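PDB 5EK8: lipoxygenase from Cyanothece sp., which probably oxygenates polyunsaturated fatty acids as a 9R-lipoxygenase, inserting molecular oxygen at a non-heme iron centre. Local coordinates for residues F273-N281 with F346-G354. Sequence-based numbering, arbitrary orientation.
Sequences FKMSFIWDN and FRTAALFDG
The CA atoms of Phe277 and Ala349 come nearest, 6.9 Å apart, where strand 273-277 crosses helix 346-354 at 68° with the axes 9.5 Å apart. No hydrogen bond joins the two segments; aromatic side chains make most of the contact, against Ala349, Ala350 and Asp353. Phe277, its CG anti to the carbonyl carbon (chi1 -65°), lowers its ring onto the helix among Phe346, Ala349, Ala350 and Asp353. The carbonyl carbon of Ala349 lies over one face, while CZ of Phe346 comes in at the edge, 3.8 Å from Phe277 CE2; these two rings are inclined by 49°. On the far side of the ring from Phe346, Phe277 CE1 meets the carboxylate of Asp353, 3.3 Å from OD1, an oxygen that is hydrogen-bonded to Asn259. Were Phe277 an alanine, a gap would probably open between Phe346 and Asp353, and the ring that packs on Ala350 CB would be gone. Trp279, beyond the strand end, packs on the Ala349-Phe352 side of the same helix face: its CZ2 sits 4.0 Å from Ala349 CB, and CH2 lies 3.5 Å from Phe352 CD2, at the edge of the phenylalanine ring. Met275 adds a lighter touch, CB to Phe346 CZ at 4.3 Å. The strand belongs to an antiparallel sheet, and its neighbour 291-300 also packs on this helix, Ala295 against Phe346 and Val293 against Ala349. Met427 of helix 421-432 touches Trp279, Phe352 and Asp353. The contact thus seats the sheet on long helix 337-377, which farther along carries the iron ligands His359 and His364.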
loop_
_atom_site.group_PDB
_atom_site.type_symbol
_atom_site.label_atom_id
_atom_site.label_comp_id
_atom_site.label_asym_id
_atom_site.label_seq_id
_atom_site.Cartn_x
_atom_site.Cartn_y
_atom_site.Cartn_z
ATOM N N PHE A 273 12.520 -0.121 29.149
ATOM C CA PHE A 273 12.181 -0.005 27.737
ATOM C C PHE A 273 12.064 1.461 27.365
ATOM O O PHE A 273 11.956 2.320 28.238
ATOM C CB PHE A 273 10.869 -0.730 27.417
ATOM C CG PHE A 273 10.977 -2.229 27.424
ATOM C CD1 PHE A 273 11.086 -2.932 26.238
ATOM C CD2 PHE A 273 10.958 -2.935 28.615
ATOM C CE1 PHE A 273 11.176 -4.310 26.238
ATOM C CE2 PHE A 273 11.053 -4.316 28.623
ATOM C CZ PHE A 273 11.161 -5.004 27.432
ATOM N N LYS A 274 12.086 1.743 26.068
ATOM C CA LYS A 274 11.902 3.103 25.587
ATOM C C LYS A 274 11.566 3.139 24.106
ATOM O O LYS A 274 11.783 2.166 23.381
ATOM C CB LYS A 274 13.148 3.949 25.844
ATOM C CG LYS A 274 14.325 3.599 24.956
ATOM C CD LYS A 274 15.462 4.591 25.124
ATOM C CE LYS A 274 15.062 5.980 24.678
ATOM N NZ LYS A 274 16.247 6.890 24.629
ATOM N N MET A 275 11.015 4.268 23.673
ATOM C CA MET A 275 10.763 4.519 22.263
ATOM C C MET A 275 11.160 5.953 21.916
ATOM O O MET A 275 10.820 6.900 22.631
ATOM C CB MET A 275 9.298 4.258 21.912
ATOM C CG MET A 275 8.976 4.363 20.420
ATOM S SD MET A 275 9.358 2.891 19.443
ATOM C CE MET A 275 11.098 3.119 19.070
ATOM N N SER A 276 11.900 6.099 20.823
ATOM C CA SER A 276 12.486 7.378 20.464
ATOM C C SER A 276 11.946 7.895 19.146
ATOM O O SER A 276 11.917 7.178 18.144
ATOM C CB SER A 276 14.012 7.263 20.375
ATOM O OG SER A 276 14.570 6.736 21.566
ATOM N N PHE A 277 11.530 9.152 19.154
ATOM C CA PHE A 277 11.239 9.854 17.919
ATOM C C PHE A 277 12.070 11.129 17.866
ATOM O O PHE A 277 11.815 12.082 18.606
ATOM C CB PHE A 277 9.747 10.156 17.802
ATOM C CG PHE A 277 8.893 8.923 17.695
ATOM C CD1 PHE A 277 9.033 8.059 16.618
ATOM C CD2 PHE A 277 7.948 8.628 18.669
ATOM C CE1 PHE A 277 8.257 6.926 16.516
ATOM C CE2 PHE A 277 7.166 7.495 18.573
ATOM C CZ PHE A 277 7.317 6.643 17.494
ATOM N N ILE A 278 13.078 11.120 16.996
ATOM C CA ILE A 278 13.982 12.253 16.825
ATOM C C ILE A 278 13.950 12.751 15.382
ATOM O O ILE A 278 14.099 11.973 14.441
ATOM C CB ILE A 278 15.433 11.893 17.215
ATOM C CG1 ILE A 278 15.576 11.814 18.736
ATOM C CG2 ILE A 278 16.401 12.918 16.666
ATOM C CD1 ILE A 278 15.392 10.428 19.296
ATOM N N TRP A 279 13.763 14.056 15.221
ATOM C CA TRP A 279 13.514 14.639 13.908
ATOM C C TRP A 279 14.643 15.560 13.457
ATOM O O TRP A 279 14.463 16.365 12.541
ATOM C CB TRP A 279 12.186 15.406 13.923
ATOM C CG TRP A 279 11.081 14.642 14.583
ATOM C CD1 TRP A 279 10.769 14.631 15.915
ATOM C CD2 TRP A 279 10.145 13.764 13.946
ATOM N NE1 TRP A 279 9.696 13.799 16.145
ATOM C CE2 TRP A 279 9.296 13.256 14.951
ATOM C CE3 TRP A 279 9.944 13.357 12.622
ATOM C CZ2 TRP A 279 8.261 12.365 14.675
ATOM C CZ3 TRP A 279 8.916 12.468 12.351
ATOM C CH2 TRP A 279 8.087 11.985 13.372
ATOM N N ASP A 280 15.806 15.432 14.090
ATOM C CA ASP A 280 16.953 16.284 13.771
ATOM C C ASP A 280 17.333 16.224 12.290
ATOM O O ASP A 280 17.929 17.160 11.749
ATOM C CB ASP A 280 18.161 15.901 14.627
ATOM C CG ASP A 280 17.924 16.129 16.102
ATOM O OD1 ASP A 280 18.586 15.462 16.925
ATOM O OD2 ASP A 280 17.068 16.971 16.441
ATOM N N ASN A 281 16.960 15.124 11.641
ATOM C CA ASN A 281 17.277 14.881 10.237
ATOM C C ASN A 281 16.380 15.606 9.229
ATOM O O ASN A 281 16.667 15.616 8.033
ATOM C CB ASN A 281 17.202 13.381 9.959
ATOM C CG ASN A 281 18.470 12.836 9.361
ATOM O OD1 ASN A 281 19.564 13.344 9.612
ATOM N ND2 ASN A 281 18.333 11.791 8.557
ATOM N N PHE A 346 3.749 12.981 22.587
ATOM C CA PHE A 346 4.224 11.676 22.154
ATOM C C PHE A 346 3.250 11.047 21.173
ATOM O O PHE A 346 3.663 10.541 20.130
ATOM C CB PHE A 346 4.425 10.732 23.336
ATOM C CG PHE A 346 4.970 9.388 22.940
ATOM C CD1 PHE A 346 6.336 9.187 22.835
ATOM C CD2 PHE A 346 4.121 8.332 22.657
ATOM C CE1 PHE A 346 6.844 7.955 22.461
ATOM C CE2 PHE A 346 4.624 7.100 22.284
ATOM C CZ PHE A 346 5.986 6.910 22.190
ATOM N N ARG A 347 1.962 11.074 21.516
ATOM C CA ARG A 347 0.933 10.492 20.653
ATOM C C ARG A 347 0.970 11.064 19.240
ATOM O O ARG A 347 0.811 10.335 18.261
ATOM C CB ARG A 347 -0.458 10.707 21.248
ATOM C CG ARG A 347 -0.893 9.632 22.211
ATOM C CD ARG A 347 -2.394 9.685 22.412
ATOM N NE ARG A 347 -2.842 10.935 23.026
ATOM C CZ ARG A 347 -2.863 11.154 24.337
ATOM N NH1 ARG A 347 -2.458 10.207 25.176
ATOM N NH2 ARG A 347 -3.284 12.319 24.810
ATOM N N THR A 348 1.179 12.371 19.141
ATOM C CA THR A 348 1.184 13.034 17.843
ATOM C C THR A 348 2.436 12.676 17.047
ATOM O O THR A 348 2.368 12.440 15.830
ATOM C CB THR A 348 1.099 14.558 17.989
ATOM O OG1 THR A 348 2.175 15.015 18.819
ATOM C CG2 THR A 348 -0.227 14.958 18.614
ATOM N N ALA A 349 3.579 12.636 17.724
ATOM C CA ALA A 349 4.802 12.208 17.047
ATOM C C ALA A 349 4.632 10.776 16.536
ATOM O O ALA A 349 5.062 10.438 15.427
ATOM C CB ALA A 349 6.005 12.314 17.972
ATOM N N ALA A 350 3.967 9.952 17.339
ATOM C CA ALA A 350 3.747 8.554 16.998
ATOM C C ALA A 350 2.747 8.413 15.860
ATOM O O ALA A 350 2.805 7.453 15.094
ATOM C CB ALA A 350 3.276 7.779 18.215
ATOM N N LEU A 351 1.833 9.370 15.745
ATOM C CA LEU A 351 0.812 9.299 14.708
ATOM C C LEU A 351 1.395 9.732 13.370
ATOM O O LEU A 351 1.164 9.088 12.346
ATOM C CB LEU A 351 -0.404 10.163 15.054
ATOM C CG LEU A 351 -1.595 9.976 14.107
ATOM C CD1 LEU A 351 -2.355 8.725 14.469
ATOM C CD2 LEU A 351 -2.522 11.181 14.117
ATOM N N PHE A 352 2.151 10.827 13.375
ATOM C CA PHE A 352 2.798 11.267 12.145
ATOM C C PHE A 352 3.822 10.234 11.672
ATOM O O PHE A 352 3.858 9.888 10.484
ATOM C CB PHE A 352 3.469 12.628 12.319
ATOM C CG PHE A 352 4.256 13.061 11.114
ATOM C CD1 PHE A 352 3.611 13.343 9.919
ATOM C CD2 PHE A 352 5.637 13.169 11.170
ATOM C CE1 PHE A 352 4.327 13.734 8.803
ATOM C CE2 PHE A 352 6.360 13.561 10.058
ATOM C CZ PHE A 352 5.702 13.845 8.871
ATOM N N ASP A 353 4.642 9.734 12.595
ATOM C CA ASP A 353 5.600 8.688 12.255
ATOM C C ASP A 353 4.876 7.459 11.725
ATOM O O ASP A 353 5.310 6.833 10.757
ATOM C CB ASP A 353 6.447 8.304 13.467
ATOM C CG ASP A 353 7.378 7.146 13.180
ATOM O OD1 ASP A 353 7.066 6.006 13.572
ATOM O OD2 ASP A 353 8.422 7.373 12.545
ATOM N N GLY A 354 3.765 7.126 12.376
ATOM C CA GLY A 354 2.962 5.982 11.995
ATOM C C GLY A 354 2.415 6.100 10.590
ATOM O O GLY A 354 2.396 5.125 9.848
#